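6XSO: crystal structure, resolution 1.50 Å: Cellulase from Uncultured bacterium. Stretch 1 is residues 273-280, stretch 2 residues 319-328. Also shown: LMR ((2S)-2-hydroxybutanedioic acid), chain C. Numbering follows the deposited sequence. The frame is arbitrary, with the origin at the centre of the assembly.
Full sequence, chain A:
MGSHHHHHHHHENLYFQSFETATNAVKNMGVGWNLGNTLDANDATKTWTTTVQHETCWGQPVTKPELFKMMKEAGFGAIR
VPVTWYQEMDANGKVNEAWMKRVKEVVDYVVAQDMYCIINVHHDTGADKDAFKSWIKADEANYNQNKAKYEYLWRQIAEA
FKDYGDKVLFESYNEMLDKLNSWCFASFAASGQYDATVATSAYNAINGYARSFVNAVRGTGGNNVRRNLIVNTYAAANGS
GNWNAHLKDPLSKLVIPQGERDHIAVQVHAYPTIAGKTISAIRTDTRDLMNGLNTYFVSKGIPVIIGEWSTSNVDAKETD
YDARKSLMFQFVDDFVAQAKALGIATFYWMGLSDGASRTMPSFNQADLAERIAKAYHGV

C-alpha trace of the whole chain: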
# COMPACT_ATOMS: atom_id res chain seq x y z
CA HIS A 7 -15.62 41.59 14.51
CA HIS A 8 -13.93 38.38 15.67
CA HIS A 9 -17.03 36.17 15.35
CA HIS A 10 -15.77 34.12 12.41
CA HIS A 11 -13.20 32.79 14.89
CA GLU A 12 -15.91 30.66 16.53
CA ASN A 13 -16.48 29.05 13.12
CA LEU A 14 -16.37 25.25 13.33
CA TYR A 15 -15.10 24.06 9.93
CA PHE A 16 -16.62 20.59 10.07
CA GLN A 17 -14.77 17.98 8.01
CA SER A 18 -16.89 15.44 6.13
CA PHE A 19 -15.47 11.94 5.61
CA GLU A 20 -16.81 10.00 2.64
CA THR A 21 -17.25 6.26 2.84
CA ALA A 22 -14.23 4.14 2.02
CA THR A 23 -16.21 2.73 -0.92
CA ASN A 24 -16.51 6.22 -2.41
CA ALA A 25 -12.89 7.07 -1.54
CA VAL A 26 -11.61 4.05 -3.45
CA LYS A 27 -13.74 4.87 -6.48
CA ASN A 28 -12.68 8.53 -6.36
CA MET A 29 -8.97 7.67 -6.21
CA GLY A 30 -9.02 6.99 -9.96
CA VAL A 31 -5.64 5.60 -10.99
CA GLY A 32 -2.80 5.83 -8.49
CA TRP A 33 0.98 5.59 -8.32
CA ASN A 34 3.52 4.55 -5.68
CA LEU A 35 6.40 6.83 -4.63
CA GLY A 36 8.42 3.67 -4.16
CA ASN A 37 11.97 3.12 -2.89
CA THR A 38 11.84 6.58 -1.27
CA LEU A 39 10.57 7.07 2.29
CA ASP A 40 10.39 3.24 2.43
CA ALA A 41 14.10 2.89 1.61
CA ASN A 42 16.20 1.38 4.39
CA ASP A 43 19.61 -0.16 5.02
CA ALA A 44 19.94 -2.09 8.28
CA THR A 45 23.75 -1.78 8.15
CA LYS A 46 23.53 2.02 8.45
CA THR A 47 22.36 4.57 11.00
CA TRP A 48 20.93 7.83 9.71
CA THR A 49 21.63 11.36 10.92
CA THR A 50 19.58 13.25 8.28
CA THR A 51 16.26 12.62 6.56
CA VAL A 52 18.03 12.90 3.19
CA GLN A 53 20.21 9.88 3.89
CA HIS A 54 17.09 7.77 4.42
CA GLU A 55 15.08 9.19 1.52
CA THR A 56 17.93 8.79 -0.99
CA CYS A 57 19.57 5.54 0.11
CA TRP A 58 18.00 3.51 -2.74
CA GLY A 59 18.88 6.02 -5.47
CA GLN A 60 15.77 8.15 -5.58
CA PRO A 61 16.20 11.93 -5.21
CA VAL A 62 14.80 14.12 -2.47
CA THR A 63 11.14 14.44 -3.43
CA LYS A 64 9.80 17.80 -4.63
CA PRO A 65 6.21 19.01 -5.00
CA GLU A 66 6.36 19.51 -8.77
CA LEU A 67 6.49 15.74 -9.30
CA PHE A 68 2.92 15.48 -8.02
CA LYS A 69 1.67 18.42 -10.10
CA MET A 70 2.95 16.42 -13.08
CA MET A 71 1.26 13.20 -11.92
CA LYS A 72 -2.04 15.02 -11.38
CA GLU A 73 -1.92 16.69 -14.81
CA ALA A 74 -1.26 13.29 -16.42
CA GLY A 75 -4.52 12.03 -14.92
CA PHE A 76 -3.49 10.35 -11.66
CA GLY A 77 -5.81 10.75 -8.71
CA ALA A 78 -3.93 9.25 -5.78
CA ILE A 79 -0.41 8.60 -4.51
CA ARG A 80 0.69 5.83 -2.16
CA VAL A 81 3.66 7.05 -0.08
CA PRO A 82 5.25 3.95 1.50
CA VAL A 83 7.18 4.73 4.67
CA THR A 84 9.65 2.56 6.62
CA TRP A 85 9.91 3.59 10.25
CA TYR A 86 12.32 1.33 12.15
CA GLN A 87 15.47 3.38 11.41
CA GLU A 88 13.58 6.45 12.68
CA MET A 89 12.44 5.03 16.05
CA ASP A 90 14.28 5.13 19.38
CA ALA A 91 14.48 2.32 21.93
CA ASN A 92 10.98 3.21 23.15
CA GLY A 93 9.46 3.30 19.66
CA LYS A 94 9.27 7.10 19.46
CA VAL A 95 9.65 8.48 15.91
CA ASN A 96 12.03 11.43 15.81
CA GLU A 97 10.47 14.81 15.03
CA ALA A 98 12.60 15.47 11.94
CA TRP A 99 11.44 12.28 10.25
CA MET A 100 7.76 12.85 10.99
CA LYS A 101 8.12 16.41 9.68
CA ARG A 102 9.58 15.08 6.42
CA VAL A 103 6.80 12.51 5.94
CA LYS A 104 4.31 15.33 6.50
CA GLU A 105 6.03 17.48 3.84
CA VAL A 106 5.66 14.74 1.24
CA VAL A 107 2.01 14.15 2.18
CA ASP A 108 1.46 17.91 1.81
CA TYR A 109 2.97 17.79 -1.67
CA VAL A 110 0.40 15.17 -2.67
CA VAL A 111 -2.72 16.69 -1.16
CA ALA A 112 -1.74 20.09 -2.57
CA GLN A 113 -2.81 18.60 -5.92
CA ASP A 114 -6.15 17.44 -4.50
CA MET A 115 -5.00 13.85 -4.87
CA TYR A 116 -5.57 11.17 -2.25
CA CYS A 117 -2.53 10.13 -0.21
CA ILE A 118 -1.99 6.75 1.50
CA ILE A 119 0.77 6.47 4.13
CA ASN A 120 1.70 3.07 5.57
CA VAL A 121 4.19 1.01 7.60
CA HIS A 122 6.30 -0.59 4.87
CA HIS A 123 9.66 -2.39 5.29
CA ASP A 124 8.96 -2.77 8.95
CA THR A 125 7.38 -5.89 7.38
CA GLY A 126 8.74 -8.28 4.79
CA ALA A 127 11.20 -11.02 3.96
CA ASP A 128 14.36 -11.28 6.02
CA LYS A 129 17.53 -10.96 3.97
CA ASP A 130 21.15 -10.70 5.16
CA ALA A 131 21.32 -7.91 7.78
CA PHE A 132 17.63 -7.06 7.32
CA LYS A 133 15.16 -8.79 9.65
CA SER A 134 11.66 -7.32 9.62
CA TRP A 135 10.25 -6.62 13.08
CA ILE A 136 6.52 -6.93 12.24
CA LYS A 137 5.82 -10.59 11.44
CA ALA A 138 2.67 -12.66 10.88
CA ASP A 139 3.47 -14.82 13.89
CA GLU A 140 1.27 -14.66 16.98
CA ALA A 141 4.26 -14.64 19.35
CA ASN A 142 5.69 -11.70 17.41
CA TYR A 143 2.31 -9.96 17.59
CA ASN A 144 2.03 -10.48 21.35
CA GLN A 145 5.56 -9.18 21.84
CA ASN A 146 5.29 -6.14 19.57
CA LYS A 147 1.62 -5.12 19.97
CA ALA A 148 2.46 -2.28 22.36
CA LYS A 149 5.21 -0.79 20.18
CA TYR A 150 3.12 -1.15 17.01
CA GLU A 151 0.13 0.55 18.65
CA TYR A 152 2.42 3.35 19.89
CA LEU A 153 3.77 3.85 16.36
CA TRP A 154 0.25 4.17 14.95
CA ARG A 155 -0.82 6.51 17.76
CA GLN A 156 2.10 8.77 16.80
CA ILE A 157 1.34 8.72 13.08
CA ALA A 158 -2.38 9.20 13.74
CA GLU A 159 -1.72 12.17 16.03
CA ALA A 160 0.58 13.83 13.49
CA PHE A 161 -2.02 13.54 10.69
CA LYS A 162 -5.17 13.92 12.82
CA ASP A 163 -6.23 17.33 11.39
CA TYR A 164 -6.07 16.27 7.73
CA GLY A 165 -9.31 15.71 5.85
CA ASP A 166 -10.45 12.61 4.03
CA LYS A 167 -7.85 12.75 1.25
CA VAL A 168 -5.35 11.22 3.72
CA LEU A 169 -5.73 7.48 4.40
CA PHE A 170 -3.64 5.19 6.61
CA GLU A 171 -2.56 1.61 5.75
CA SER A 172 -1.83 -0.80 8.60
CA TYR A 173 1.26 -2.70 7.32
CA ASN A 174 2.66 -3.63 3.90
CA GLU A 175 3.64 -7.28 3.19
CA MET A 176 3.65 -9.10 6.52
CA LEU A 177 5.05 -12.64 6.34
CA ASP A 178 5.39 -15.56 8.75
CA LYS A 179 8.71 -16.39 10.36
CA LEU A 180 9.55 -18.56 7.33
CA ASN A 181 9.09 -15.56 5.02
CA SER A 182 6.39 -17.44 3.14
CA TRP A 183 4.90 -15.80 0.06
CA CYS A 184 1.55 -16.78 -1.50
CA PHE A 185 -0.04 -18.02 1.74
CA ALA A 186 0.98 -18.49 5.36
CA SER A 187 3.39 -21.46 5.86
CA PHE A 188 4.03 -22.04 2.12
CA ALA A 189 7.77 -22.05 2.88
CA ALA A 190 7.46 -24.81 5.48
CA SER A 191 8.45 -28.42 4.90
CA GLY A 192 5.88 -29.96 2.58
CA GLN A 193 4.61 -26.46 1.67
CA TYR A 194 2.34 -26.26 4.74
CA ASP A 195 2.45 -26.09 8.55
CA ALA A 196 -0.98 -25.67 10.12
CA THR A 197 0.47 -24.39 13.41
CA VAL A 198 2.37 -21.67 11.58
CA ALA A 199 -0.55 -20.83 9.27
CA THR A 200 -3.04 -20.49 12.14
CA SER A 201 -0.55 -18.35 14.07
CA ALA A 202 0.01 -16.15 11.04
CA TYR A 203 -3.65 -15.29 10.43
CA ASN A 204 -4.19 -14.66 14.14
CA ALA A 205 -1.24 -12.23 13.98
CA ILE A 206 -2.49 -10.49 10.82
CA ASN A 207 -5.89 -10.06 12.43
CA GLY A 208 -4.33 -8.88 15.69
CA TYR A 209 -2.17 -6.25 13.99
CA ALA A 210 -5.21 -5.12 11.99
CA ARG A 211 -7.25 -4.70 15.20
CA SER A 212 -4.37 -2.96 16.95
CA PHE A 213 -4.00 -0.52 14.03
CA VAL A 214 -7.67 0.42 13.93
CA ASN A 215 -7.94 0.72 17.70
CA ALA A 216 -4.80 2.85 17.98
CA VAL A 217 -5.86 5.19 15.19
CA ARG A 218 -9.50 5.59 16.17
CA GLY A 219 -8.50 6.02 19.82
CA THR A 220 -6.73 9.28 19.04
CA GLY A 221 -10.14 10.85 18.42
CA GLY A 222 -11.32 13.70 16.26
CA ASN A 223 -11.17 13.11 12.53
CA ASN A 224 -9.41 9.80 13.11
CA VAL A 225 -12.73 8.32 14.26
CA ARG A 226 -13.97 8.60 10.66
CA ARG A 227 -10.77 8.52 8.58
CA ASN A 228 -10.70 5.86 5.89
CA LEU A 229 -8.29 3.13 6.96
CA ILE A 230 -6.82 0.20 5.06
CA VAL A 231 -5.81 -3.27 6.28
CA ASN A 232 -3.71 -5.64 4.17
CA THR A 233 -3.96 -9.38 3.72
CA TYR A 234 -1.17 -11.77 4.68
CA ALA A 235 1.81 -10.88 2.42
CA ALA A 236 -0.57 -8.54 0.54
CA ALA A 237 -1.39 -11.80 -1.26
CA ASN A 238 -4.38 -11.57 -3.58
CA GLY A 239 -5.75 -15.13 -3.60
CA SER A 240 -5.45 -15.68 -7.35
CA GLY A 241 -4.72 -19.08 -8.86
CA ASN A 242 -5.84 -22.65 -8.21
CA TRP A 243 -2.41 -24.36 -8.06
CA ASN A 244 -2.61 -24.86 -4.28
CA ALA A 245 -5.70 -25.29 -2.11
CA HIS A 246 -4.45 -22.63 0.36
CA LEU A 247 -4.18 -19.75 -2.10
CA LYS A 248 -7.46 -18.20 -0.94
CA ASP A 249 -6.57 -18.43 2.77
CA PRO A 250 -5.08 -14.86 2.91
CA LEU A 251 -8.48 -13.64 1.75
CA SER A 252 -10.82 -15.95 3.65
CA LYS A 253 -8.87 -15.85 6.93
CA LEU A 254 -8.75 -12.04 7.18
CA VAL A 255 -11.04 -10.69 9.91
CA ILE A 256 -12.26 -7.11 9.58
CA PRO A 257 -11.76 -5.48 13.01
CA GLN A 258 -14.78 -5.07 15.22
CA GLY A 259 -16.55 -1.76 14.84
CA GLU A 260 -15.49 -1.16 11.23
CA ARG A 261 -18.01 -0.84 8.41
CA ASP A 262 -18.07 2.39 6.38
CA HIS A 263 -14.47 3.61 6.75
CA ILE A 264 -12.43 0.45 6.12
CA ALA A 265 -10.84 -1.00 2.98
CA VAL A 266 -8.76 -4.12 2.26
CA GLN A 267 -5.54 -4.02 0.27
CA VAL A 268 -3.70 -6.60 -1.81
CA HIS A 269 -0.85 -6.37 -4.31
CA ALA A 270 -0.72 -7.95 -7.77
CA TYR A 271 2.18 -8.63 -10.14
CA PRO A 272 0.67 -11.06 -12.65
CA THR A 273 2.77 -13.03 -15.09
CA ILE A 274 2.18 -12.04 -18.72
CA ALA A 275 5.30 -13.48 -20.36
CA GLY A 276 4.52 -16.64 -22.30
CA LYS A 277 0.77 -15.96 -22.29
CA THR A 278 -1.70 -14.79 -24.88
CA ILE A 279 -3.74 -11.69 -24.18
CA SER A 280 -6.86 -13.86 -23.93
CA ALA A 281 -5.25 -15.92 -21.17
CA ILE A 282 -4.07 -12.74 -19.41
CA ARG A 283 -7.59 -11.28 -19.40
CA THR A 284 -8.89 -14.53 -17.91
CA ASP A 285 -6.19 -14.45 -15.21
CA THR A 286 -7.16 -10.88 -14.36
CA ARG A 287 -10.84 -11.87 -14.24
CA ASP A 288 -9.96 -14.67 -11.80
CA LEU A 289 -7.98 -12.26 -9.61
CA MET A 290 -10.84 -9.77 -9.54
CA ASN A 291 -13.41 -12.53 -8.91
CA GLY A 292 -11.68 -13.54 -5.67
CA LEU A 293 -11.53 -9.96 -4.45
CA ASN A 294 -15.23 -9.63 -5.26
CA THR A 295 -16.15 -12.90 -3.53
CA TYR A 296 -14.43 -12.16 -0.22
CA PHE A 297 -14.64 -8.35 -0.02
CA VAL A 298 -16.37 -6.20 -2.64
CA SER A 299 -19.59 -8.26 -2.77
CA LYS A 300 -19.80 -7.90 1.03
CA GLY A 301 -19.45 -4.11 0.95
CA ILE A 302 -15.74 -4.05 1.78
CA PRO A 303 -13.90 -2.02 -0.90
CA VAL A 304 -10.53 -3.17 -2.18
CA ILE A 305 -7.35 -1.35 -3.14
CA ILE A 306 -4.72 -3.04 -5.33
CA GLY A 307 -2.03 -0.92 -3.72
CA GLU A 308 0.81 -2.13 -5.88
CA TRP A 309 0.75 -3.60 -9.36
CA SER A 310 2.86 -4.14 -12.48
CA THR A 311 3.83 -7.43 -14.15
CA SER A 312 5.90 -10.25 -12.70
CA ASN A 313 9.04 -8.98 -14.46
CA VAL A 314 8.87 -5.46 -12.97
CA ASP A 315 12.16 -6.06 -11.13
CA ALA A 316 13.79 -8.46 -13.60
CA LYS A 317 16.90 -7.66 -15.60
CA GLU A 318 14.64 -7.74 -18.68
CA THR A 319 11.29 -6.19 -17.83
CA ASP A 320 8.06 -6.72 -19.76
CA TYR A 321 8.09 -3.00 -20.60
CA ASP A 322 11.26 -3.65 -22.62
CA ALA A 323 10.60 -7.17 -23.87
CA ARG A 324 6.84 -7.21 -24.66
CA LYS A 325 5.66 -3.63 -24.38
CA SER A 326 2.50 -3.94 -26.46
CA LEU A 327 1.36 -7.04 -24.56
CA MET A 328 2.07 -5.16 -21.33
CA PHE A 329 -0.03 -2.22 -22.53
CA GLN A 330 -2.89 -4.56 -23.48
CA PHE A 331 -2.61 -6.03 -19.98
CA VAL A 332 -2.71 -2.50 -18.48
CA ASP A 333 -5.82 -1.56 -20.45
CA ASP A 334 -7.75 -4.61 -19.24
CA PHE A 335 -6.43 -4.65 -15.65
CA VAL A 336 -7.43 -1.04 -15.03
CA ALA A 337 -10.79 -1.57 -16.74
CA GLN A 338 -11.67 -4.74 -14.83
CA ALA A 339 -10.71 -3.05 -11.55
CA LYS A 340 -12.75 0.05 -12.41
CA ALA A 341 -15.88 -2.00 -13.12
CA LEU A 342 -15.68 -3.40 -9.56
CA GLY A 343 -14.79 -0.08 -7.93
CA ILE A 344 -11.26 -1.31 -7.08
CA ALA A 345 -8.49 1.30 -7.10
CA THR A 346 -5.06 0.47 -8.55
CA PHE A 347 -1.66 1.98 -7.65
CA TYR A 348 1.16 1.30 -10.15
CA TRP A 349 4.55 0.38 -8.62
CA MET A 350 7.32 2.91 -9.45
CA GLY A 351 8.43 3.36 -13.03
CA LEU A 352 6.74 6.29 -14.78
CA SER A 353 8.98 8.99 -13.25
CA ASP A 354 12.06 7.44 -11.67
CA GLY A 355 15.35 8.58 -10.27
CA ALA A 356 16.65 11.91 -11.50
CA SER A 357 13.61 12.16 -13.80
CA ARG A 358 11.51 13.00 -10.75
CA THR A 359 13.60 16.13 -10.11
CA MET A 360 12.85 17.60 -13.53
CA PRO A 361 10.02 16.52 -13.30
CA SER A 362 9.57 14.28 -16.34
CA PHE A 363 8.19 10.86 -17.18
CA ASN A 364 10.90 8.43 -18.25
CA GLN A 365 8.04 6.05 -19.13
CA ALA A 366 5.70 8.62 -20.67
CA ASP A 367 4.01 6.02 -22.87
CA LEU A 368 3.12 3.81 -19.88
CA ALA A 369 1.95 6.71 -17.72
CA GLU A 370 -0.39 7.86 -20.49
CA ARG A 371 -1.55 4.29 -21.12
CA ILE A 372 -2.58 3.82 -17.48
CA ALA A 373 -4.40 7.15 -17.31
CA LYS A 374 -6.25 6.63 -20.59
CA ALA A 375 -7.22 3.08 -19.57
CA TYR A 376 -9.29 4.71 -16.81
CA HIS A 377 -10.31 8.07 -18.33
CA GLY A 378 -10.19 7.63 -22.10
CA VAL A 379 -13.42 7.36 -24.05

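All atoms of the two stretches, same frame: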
# COMPACT_ATOMS: atom_id res chain seq x y z
N THR A 273 1.87 -12.62 -14.02
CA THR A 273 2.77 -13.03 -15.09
C THR A 273 2.06 -12.88 -16.43
O THR A 273 0.97 -13.41 -16.63
CB THR A 273 3.20 -14.48 -14.88
OG1 THR A 273 3.88 -14.62 -13.62
CG2 THR A 273 4.15 -14.91 -15.97
N ILE A 274 2.69 -12.14 -17.35
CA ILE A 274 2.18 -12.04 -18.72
C ILE A 274 3.11 -12.69 -19.73
O ILE A 274 2.64 -13.08 -20.81
CB ILE A 274 1.85 -10.58 -19.12
CG1 ILE A 274 3.11 -9.72 -19.20
CG2 ILE A 274 0.83 -9.99 -18.15
CD1 ILE A 274 2.86 -8.33 -19.86
N ALA A 275 4.39 -12.85 -19.42
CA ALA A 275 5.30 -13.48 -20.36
C ALA A 275 4.90 -14.92 -20.63
O ALA A 275 4.60 -15.68 -19.70
CB ALA A 275 6.72 -13.40 -19.82
N GLY A 276 4.89 -15.30 -21.90
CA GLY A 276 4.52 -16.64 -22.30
C GLY A 276 3.03 -16.87 -22.42
O GLY A 276 2.62 -18.00 -22.70
N LYS A 277 2.22 -15.84 -22.24
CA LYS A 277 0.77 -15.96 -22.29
C LYS A 277 0.20 -15.13 -23.44
O LYS A 277 0.78 -14.12 -23.86
CB LYS A 277 0.14 -15.48 -20.99
CG LYS A 277 0.52 -16.32 -19.78
CD LYS A 277 -0.15 -15.82 -18.54
CE LYS A 277 0.30 -16.63 -17.32
NZ LYS A 277 -0.31 -16.11 -16.07
N THR A 278 -0.95 -15.58 -23.92
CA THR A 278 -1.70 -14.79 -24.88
C THR A 278 -2.52 -13.76 -24.13
O THR A 278 -2.79 -13.89 -22.93
CB THR A 278 -2.67 -15.67 -25.66
OG1 THR A 278 -3.67 -16.14 -24.75
CG2 THR A 278 -1.94 -16.84 -26.32
N ILE A 279 -2.95 -12.72 -24.85
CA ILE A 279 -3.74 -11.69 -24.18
C ILE A 279 -5.07 -12.25 -23.70
O ILE A 279 -5.58 -11.84 -22.65
CB ILE A 279 -3.90 -10.43 -25.06
CG1 ILE A 279 -4.60 -9.32 -24.26
CG2 ILE A 279 -4.67 -10.74 -26.36
CD1 ILE A 279 -3.92 -8.89 -22.97
N SER A 280 -5.64 -13.22 -24.42
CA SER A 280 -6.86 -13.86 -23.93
C SER A 280 -6.63 -14.53 -22.58
O SER A 280 -7.44 -14.39 -21.65
CB SER A 280 -7.37 -14.86 -24.96
OG SER A 280 -8.44 -15.60 -24.40
N THR A 319 12.66 -6.39 -18.25
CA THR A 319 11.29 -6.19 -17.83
C THR A 319 10.34 -6.47 -19.00
O THR A 319 10.77 -6.59 -20.16
CB THR A 319 11.06 -4.76 -17.39
OG1 THR A 319 11.23 -3.89 -18.53
CG2 THR A 319 12.03 -4.36 -16.28
N ASP A 320 9.04 -6.59 -18.68
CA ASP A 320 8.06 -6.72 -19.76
C ASP A 320 7.87 -5.41 -20.52
O ASP A 320 7.52 -5.43 -21.70
CB ASP A 320 6.72 -7.21 -19.20
CG ASP A 320 6.80 -8.60 -18.65
OD1 ASP A 320 7.48 -9.45 -19.25
OD2 ASP A 320 6.21 -8.85 -17.58
N TYR A 321 8.13 -4.27 -19.88
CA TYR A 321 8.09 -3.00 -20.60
C TYR A 321 9.08 -2.98 -21.76
O TYR A 321 8.79 -2.44 -22.84
CB TYR A 321 8.37 -1.88 -19.59
CG TYR A 321 8.44 -0.51 -20.17
CD1 TYR A 321 7.28 0.21 -20.42
CD2 TYR A 321 9.66 0.08 -20.48
CE1 TYR A 321 7.33 1.48 -20.97
CE2 TYR A 321 9.72 1.35 -21.02
CZ TYR A 321 8.55 2.05 -21.26
OH TYR A 321 8.60 3.31 -21.79
N ASP A 322 10.26 -3.58 -21.57
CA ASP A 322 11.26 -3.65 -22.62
C ASP A 322 10.99 -4.81 -23.58
O ASP A 322 11.11 -4.64 -24.80
CB ASP A 322 12.65 -3.81 -21.99
CG ASP A 322 13.19 -2.51 -21.42
OD1 ASP A 322 12.74 -1.43 -21.85
OD2 ASP A 322 14.06 -2.57 -20.53
N ALA A 323 10.61 -5.97 -23.05
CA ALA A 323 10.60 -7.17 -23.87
C ALA A 323 9.29 -7.41 -24.62
O ALA A 323 9.31 -8.07 -25.66
CB ALA A 323 10.86 -8.41 -23.01
N ARG A 324 8.16 -6.93 -24.09
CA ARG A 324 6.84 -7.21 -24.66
C ARG A 324 5.92 -6.04 -24.33
O ARG A 324 4.90 -6.18 -23.64
CB ARG A 324 6.31 -8.56 -24.17
CG ARG A 324 6.35 -8.79 -22.65
CD ARG A 324 6.10 -10.26 -22.24
NE ARG A 324 7.05 -11.15 -22.88
CZ ARG A 324 8.30 -11.37 -22.46
NH1 ARG A 324 8.74 -10.78 -21.36
NH2 ARG A 324 9.10 -12.16 -23.17
N LYS A 325 6.31 -4.86 -24.81
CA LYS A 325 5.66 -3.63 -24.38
C LYS A 325 4.20 -3.59 -24.79
O LYS A 325 3.33 -3.23 -23.98
CB LYS A 325 6.40 -2.42 -24.95
CG LYS A 325 5.80 -1.07 -24.52
CD LYS A 325 6.53 0.09 -25.16
CE LYS A 325 7.91 0.32 -24.54
NZ LYS A 325 8.42 1.70 -24.88
N SER A 326 3.89 -3.98 -26.03
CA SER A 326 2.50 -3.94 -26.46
C SER A 326 1.64 -4.89 -25.64
O SER A 326 0.52 -4.54 -25.24
CB SER A 326 2.38 -4.27 -27.94
OG SER A 326 1.01 -4.32 -28.29
N LEU A 327 2.13 -6.12 -25.40
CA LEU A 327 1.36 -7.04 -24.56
C LEU A 327 1.17 -6.46 -23.16
O LEU A 327 0.09 -6.57 -22.57
CB LEU A 327 2.07 -8.39 -24.46
CG LEU A 327 1.24 -9.50 -23.82
CD1 LEU A 327 0.09 -9.96 -24.71
CD2 LEU A 327 2.15 -10.68 -23.49
N MET A 328 2.21 -5.80 -22.63
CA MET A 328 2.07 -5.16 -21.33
C MET A 328 1.00 -4.08 -21.35
O MET A 328 0.20 -3.96 -20.41
CB MET A 328 3.41 -4.56 -20.88
CG MET A 328 3.31 -3.93 -19.53
SD MET A 328 4.89 -3.28 -19.01
CE MET A 328 4.47 -2.73 -17.36
C1 LMR C . 4.81 -11.82 -26.37
O1A LMR C . 6.03 -11.69 -26.02
O1B LMR C . 4.15 -12.84 -26.08
C2 LMR C . 4.11 -10.71 -27.17
O2 LMR C . 5.14 -9.83 -27.52
C3 LMR C . 3.37 -11.23 -28.38
C4 LMR C . 2.91 -10.03 -29.22
O4A LMR C . 2.60 -10.19 -30.43
O4B LMR C . 2.84 -8.86 -28.72
O HOH W 1 5.38 -11.36 -16.95

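The contact is centred on Ile 274, whose side chain points toward the helical stretch and is buried against it. With chi1 p and chi2 t, the side chain extends so that CD1 reaches the helix backbone, 3.6 Å from Met 328 CA, and lies 3.9 Å from Met 328 CB. The rest of the Met 328 side chain, all t, leads away, so this methionine offers mainly the base of its side chain. Leu 327 gives the larger apolar surface on the helical side. Its CD2 is 4.4 Å from Ile 274 CD1 and packs over the turn backbone, 3.6 Å from Ile 274 O and 3.7 Å from Lys 277 O, while its CD1 lies 4.0 Å from Ile 279 CB. The branched leucine thus spans both the turn and the start of the following helix.

The type II turn from Ile 274 to Lys 277 is closed by a hydrogen bond from Lys 277 N to Ile 274 O (3.1 Å). Gly 276 suits its positive phi of 83°, where a CB would be jammed against the preceding carbonyl O. The extended Lys 277 side chain leads away from the contact and returns to its own stretch, NZ donating to Thr 273 O at 3.0 Å.

Toward the polar edge, no direct hydrogen bond joins the stretches; instead, water 1 bridges them, accepting from Ile 274 N (2.8 Å) and donating to Asp 320 OD2 (2.7 Å). The other carboxylate oxygen, Asp 320 OD1, forms a salt bridge with Arg 324 NH1 at 2.8 Å, which ties the guanidinium down within its own stretch. Ala 275 covers one face of that group, its CB 3.6 Å from Arg 324 NH1. At the guanidinium edge, Arg 324 NE makes a weak hydrogen bond to malate O1A (3.3 Å). Together the two stretches bury 347 Å², summed over both sides.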